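Local coordinates for protein GphF Dehydratase 1 (Archangium violaceum, PDB 6MBF) that probably dehydrates polyketide intermediates and shifts the resulting double bond, as a dehydratase domain of the gephyronic acid polyketide synthase, at residues D72-S83 with R122-L133. Sequence-based numbering, arbitrary orientation.
Sequences DTLIVEDVTVWS and RHATGRIARRQL
In the double hotdog fold of this polyketide synthase dehydratase, strand 73-81 pairs antiparallel with strand 122-131, and a beta bulge between Glu77 and Thr80 shifts their register by one residue. Before the bulge, Thr73, Ile75 and Glu77 form hydrogen-bonded pairs with Arg131, Ala129 and Arg127; after it, Thr80 pairs with Thr125. Val76 and Ile128 meet on the sheet face that packs against helix 52-65, where Val76 touches Ala58 and Leu59. The other face mixes Ile75 and Ala129 with polar residues such as Thr73, Glu77 and Thr125.

At the bulge, Arg127 reaches Asp78 in a salt bridge, NE to OD1 2.8 Å, and Asp78 OD1 receives it on the lone pair that points away from OD2. The guanidinium and carboxylate planes stand 82° apart, and NH1 of the same arginine turns to Glu102. A leucine in place of Arg127 would probably leave both Asp78 and Glu102 without their mate. Next to it, Gly126 CA makes a CA-H...O contact with Asp78 O at 3.4 Å.

Toward the Thr73 end of the ladder, Ile75 CD1 lies 3.4 Å from Arg131 NH1, while Thr73 OG1 sits over one face of that guanidinium; Glu233 binds both Thr73 OG1 and Arg131 NH2. Leu74 CD2 lies over a face of the Arg130 guanidinium, whose NH2 bonds to Asn69 O.

Beyond Val81 the chain leaves the strand, yet His123 ND1 still donates to Ser83 O (2.8 Å), with NE2 bonded to Ser108. The Trp82 indole is sandwiched between Arg122 CD, in a CH-pi contact 3.9 Å from the centroid of its five-membered ring, and Thr80 CG2 over the opposite face. Thr125 OG1, set between its backbone N and carbonyl carbon (chi1 63°), accepts from Trp82 NE1 at 2.7 Å in the ring plane, almost straight at 177°.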
loop_
_atom_site.group_PDB
_atom_site.type_symbol
_atom_site.label_atom_id
_atom_site.label_comp_id
_atom_site.label_asym_id
_atom_site.label_seq_id
_atom_site.Cartn_x
_atom_site.Cartn_y
_atom_site.Cartn_z
ATOM N N ASP A 72 12.796 16.433 0.176
ATOM C CA ASP A 72 11.467 16.859 -0.236
ATOM C C ASP A 72 10.465 15.727 -0.046
ATOM O O ASP A 72 10.818 14.544 -0.066
ATOM C CB ASP A 72 11.472 17.310 -1.695
ATOM C CG ASP A 72 12.262 18.585 -1.908
ATOM O OD1 ASP A 72 12.430 18.987 -3.079
ATOM O OD2 ASP A 72 12.729 19.176 -0.904
ATOM N N THR A 73 9.203 16.100 0.143
ATOM C CA THR A 73 8.149 15.104 0.277
ATOM C C THR A 73 7.861 14.452 -1.075
ATOM O O THR A 73 7.950 15.094 -2.125
ATOM C CB THR A 73 6.874 15.738 0.821
ATOM O OG1 THR A 73 6.217 16.453 -0.230
ATOM C CG2 THR A 73 7.178 16.688 1.976
ATOM N N LEU A 74 7.520 13.170 -1.044
ATOM C CA LEU A 74 7.078 12.443 -2.226
ATOM C C LEU A 74 5.558 12.343 -2.204
ATOM O O LEU A 74 4.966 12.048 -1.164
ATOM C CB LEU A 74 7.688 11.042 -2.263
ATOM C CG LEU A 74 9.207 10.902 -2.137
ATOM C CD1 LEU A 74 9.607 9.437 -2.015
ATOM C CD2 LEU A 74 9.873 11.529 -3.335
ATOM N N ILE A 75 4.926 12.570 -3.353
ATOM C CA ILE A 75 3.473 12.668 -3.427
ATOM C C ILE A 75 2.943 11.742 -4.515
ATOM O O ILE A 75 3.489 11.687 -5.621
ATOM C CB ILE A 75 3.031 14.118 -3.698
ATOM C CG1 ILE A 75 3.515 15.042 -2.574
ATOM C CG2 ILE A 75 1.526 14.191 -3.836
ATOM C CD1 ILE A 75 3.709 16.484 -3.017
ATOM N N VAL A 76 1.873 11.013 -4.202
ATOM C CA VAL A 76 1.108 10.292 -5.213
ATOM C C VAL A 76 -0.344 10.724 -5.060
ATOM O O VAL A 76 -0.862 10.756 -3.942
ATOM C CB VAL A 76 1.239 8.757 -5.080
ATOM C CG1 VAL A 76 0.699 8.084 -6.334
ATOM C CG2 VAL A 76 2.689 8.331 -4.842
ATOM N N GLU A 77 -0.996 11.074 -6.170
ATOM C CA GLU A 77 -2.387 11.512 -6.127
ATOM C C GLU A 77 -3.214 10.767 -7.169
ATOM O O GLU A 77 -2.683 10.195 -8.126
ATOM C CB GLU A 77 -2.503 13.033 -6.353
ATOM C CG GLU A 77 -1.942 13.875 -5.219
ATOM C CD GLU A 77 -2.072 15.366 -5.477
ATOM O OE1 GLU A 77 -2.059 16.147 -4.501
ATOM O OE2 GLU A 77 -2.188 15.754 -6.657
ATOM N N ASP A 78 -4.535 10.780 -6.961
ATOM C CA ASP A 78 -5.496 10.308 -7.963
ATOM C C ASP A 78 -5.255 8.849 -8.327
ATOM O O ASP A 78 -5.275 8.482 -9.503
ATOM C CB ASP A 78 -5.450 11.158 -9.241
ATOM C CG ASP A 78 -6.022 12.540 -9.067
ATOM O OD1 ASP A 78 -5.578 13.445 -9.811
ATOM O OD2 ASP A 78 -6.909 12.725 -8.210
ATOM N N VAL A 79 -4.991 8.014 -7.324
ATOM C CA VAL A 79 -4.653 6.617 -7.582
ATOM C C VAL A 79 -5.930 5.819 -7.781
ATOM O O VAL A 79 -6.858 5.888 -6.965
ATOM C CB VAL A 79 -3.819 6.027 -6.436
ATOM C CG1 VAL A 79 -3.474 4.566 -6.727
ATOM C CG2 VAL A 79 -2.565 6.848 -6.219
ATOM N N THR A 80 -5.970 5.044 -8.860
ATOM C CA THR A 80 -7.023 4.074 -9.115
ATOM C C THR A 80 -6.383 2.707 -9.317
ATOM O O THR A 80 -5.414 2.583 -10.074
ATOM C CB THR A 80 -7.849 4.474 -10.354
ATOM O OG1 THR A 80 -8.543 5.707 -10.102
ATOM C CG2 THR A 80 -8.861 3.383 -10.715
ATOM N N VAL A 81 -6.915 1.692 -8.636
ATOM C CA VAL A 81 -6.561 0.297 -8.894
ATOM C C VAL A 81 -7.577 -0.275 -9.879
ATOM O O VAL A 81 -8.767 -0.373 -9.566
ATOM C CB VAL A 81 -6.532 -0.524 -7.596
ATOM C CG1 VAL A 81 -6.224 -1.990 -7.890
ATOM C CG2 VAL A 81 -5.534 0.063 -6.613
ATOM N N TRP A 82 -7.107 -0.662 -11.065
ATOM C CA TRP A 82 -7.979 -1.099 -12.153
ATOM C C TRP A 82 -8.256 -2.599 -12.165
ATOM O O TRP A 82 -9.401 -3.013 -12.384
ATOM C CB TRP A 82 -7.367 -0.683 -13.488
ATOM C CG TRP A 82 -7.267 0.793 -13.605
ATOM C CD1 TRP A 82 -6.169 1.565 -13.360
ATOM C CD2 TRP A 82 -8.325 1.693 -13.947
ATOM N NE1 TRP A 82 -6.473 2.888 -13.558
ATOM C CE2 TRP A 82 -7.789 2.992 -13.922
ATOM C CE3 TRP A 82 -9.669 1.522 -14.292
ATOM C CZ2 TRP A 82 -8.554 4.121 -14.217
ATOM C CZ3 TRP A 82 -10.426 2.641 -14.585
ATOM C CH2 TRP A 82 -9.868 3.925 -14.545
ATOM N N SER A 83 -7.232 -3.428 -11.985
ATOM C CA SER A 83 -7.386 -4.876 -12.072
ATOM C C SER A 83 -6.397 -5.445 -11.070
ATOM O O SER A 83 -5.241 -4.990 -11.039
ATOM C CB SER A 83 -7.103 -5.456 -13.457
ATOM O OG SER A 83 -8.216 -5.297 -14.320
ATOM N N ARG A 122 -3.267 -3.555 -17.146
ATOM C CA ARG A 122 -3.156 -2.342 -16.335
ATOM C C ARG A 122 -3.663 -2.609 -14.923
ATOM O O ARG A 122 -4.816 -3.020 -14.740
ATOM C CB ARG A 122 -3.946 -1.197 -16.968
ATOM C CG ARG A 122 -4.037 0.035 -16.071
ATOM C CD ARG A 122 -4.903 1.145 -16.697
ATOM N NE ARG A 122 -4.227 1.833 -17.788
ATOM C CZ ARG A 122 -4.669 1.872 -19.042
ATOM N NH1 ARG A 122 -5.803 1.268 -19.374
ATOM N NH2 ARG A 122 -3.980 2.525 -19.968
ATOM N N HIS A 123 -2.819 -2.352 -13.921
ATOM C CA HIS A 123 -3.197 -2.570 -12.528
ATOM C C HIS A 123 -3.440 -1.295 -11.746
ATOM O O HIS A 123 -4.368 -1.256 -10.934
ATOM C CB HIS A 123 -2.127 -3.401 -11.810
ATOM C CG HIS A 123 -1.950 -4.754 -12.407
ATOM N ND1 HIS A 123 -2.951 -5.703 -12.391
ATOM C CD2 HIS A 123 -0.918 -5.303 -13.086
ATOM C CE1 HIS A 123 -2.535 -6.782 -13.028
ATOM N NE2 HIS A 123 -1.301 -6.569 -13.450
ATOM N N ALA A 124 -2.651 -0.241 -11.965
ATOM C CA ALA A 124 -2.819 0.969 -11.164
ATOM C C ALA A 124 -2.280 2.168 -11.927
ATOM O O ALA A 124 -1.312 2.057 -12.681
ATOM C CB ALA A 124 -2.114 0.862 -9.805
ATOM N N THR A 125 -2.919 3.315 -11.708
ATOM C CA THR A 125 -2.542 4.571 -12.351
ATOM C C THR A 125 -2.715 5.725 -11.371
ATOM O O THR A 125 -3.476 5.637 -10.403
ATOM C CB THR A 125 -3.389 4.854 -13.593
ATOM O OG1 THR A 125 -4.761 4.997 -13.200
ATOM C CG2 THR A 125 -3.280 3.713 -14.608
ATOM N N GLY A 126 -2.023 6.825 -11.654
ATOM C CA GLY A 126 -2.158 8.021 -10.840
ATOM C C GLY A 126 -1.162 9.074 -11.284
ATOM O O GLY A 126 -0.639 9.018 -12.401
ATOM N N ARG A 127 -0.892 10.018 -10.389
ATOM C CA ARG A 127 0.030 11.113 -10.667
ATOM C C ARG A 127 1.064 11.194 -9.556
ATOM O O ARG A 127 0.800 10.795 -8.421
ATOM C CB ARG A 127 -0.711 12.444 -10.792
ATOM C CG ARG A 127 -1.868 12.397 -11.756
ATOM C CD ARG A 127 -2.748 13.627 -11.610
ATOM N NE ARG A 127 -4.072 13.407 -12.186
ATOM C CZ ARG A 127 -4.352 13.546 -13.477
ATOM N NH1 ARG A 127 -3.399 13.900 -14.328
ATOM N NH2 ARG A 127 -5.581 13.326 -13.918
ATOM N N ILE A 128 2.255 11.681 -9.893
ATOM C CA ILE A 128 3.326 11.806 -8.913
ATOM C C ILE A 128 3.797 13.254 -8.867
ATOM O O ILE A 128 3.699 13.999 -9.849
ATOM C CB ILE A 128 4.513 10.860 -9.198
ATOM C CG1 ILE A 128 4.942 10.946 -10.666
ATOM C CG2 ILE A 128 4.171 9.408 -8.800
ATOM C CD1 ILE A 128 6.224 10.183 -10.962
ATOM N N ALA A 129 4.304 13.649 -7.707
ATOM C CA ALA A 129 4.817 14.997 -7.516
ATOM C C ALA A 129 5.814 14.973 -6.368
ATOM O O ALA A 129 5.960 13.974 -5.658
ATOM C CB ALA A 129 3.688 15.997 -7.256
ATOM N N ARG A 130 6.499 16.098 -6.200
ATOM C CA ARG A 130 7.516 16.261 -5.179
ATOM C C ARG A 130 7.482 17.717 -4.741
ATOM O O ARG A 130 7.369 18.613 -5.581
ATOM C CB ARG A 130 8.889 15.870 -5.729
ATOM C CG ARG A 130 9.946 15.615 -4.699
ATOM C CD ARG A 130 10.991 14.705 -5.298
ATOM N NE ARG A 130 12.204 14.673 -4.500
ATOM C CZ ARG A 130 13.261 13.937 -4.802
ATOM N NH1 ARG A 130 13.239 13.162 -5.881
ATOM N NH2 ARG A 130 14.334 13.960 -4.024
ATOM N N ARG A 131 7.550 17.949 -3.434
ATOM C CA ARG A 131 7.425 19.300 -2.902
ATOM C C ARG A 131 8.433 19.505 -1.783
ATOM O O ARG A 131 8.676 18.596 -0.985
ATOM C CB ARG A 131 6.005 19.564 -2.379
ATOM C CG ARG A 131 5.799 20.968 -1.845
ATOM C CD ARG A 131 4.385 21.193 -1.336
ATOM N NE ARG A 131 4.128 20.531 -0.062
ATOM C CZ ARG A 131 3.335 19.475 0.079
ATOM N NH1 ARG A 131 2.725 18.967 -0.980
ATOM N NH2 ARG A 131 3.148 18.933 1.275
ATOM N N GLN A 132 9.012 20.701 -1.723
ATOM C CA GLN A 132 9.962 21.006 -0.662
ATOM C C GLN A 132 9.250 21.038 0.686
ATOM O O GLN A 132 8.116 21.511 0.798
ATOM C CB GLN A 132 10.662 22.338 -0.936
ATOM C CG GLN A 132 12.124 22.351 -0.511
ATOM C CD GLN A 132 12.946 23.408 -1.232
ATOM O OE1 GLN A 132 12.777 23.640 -2.432
ATOM N NE2 GLN A 132 13.846 24.053 -0.500
ATOM N N LEU A 133 9.926 20.524 1.710
ATOM C CA LEU A 133 9.326 20.293 3.027
ATOM C C LEU A 133 8.712 21.544 3.664
ATOM O O LEU A 133 9.247 22.644 3.548
ATOM C CB LEU A 133 10.376 19.692 3.966
ATOM C CG LEU A 133 11.762 20.346 3.936
ATOM C CD1 LEU A 133 11.892 21.439 4.993
ATOM C CD2 LEU A 133 12.860 19.300 4.090
HETATM O O HOH W 1 -5.490 7.482 -12.218
HETATM O O HOH W 2 -6.869 -3.431 -16.217
#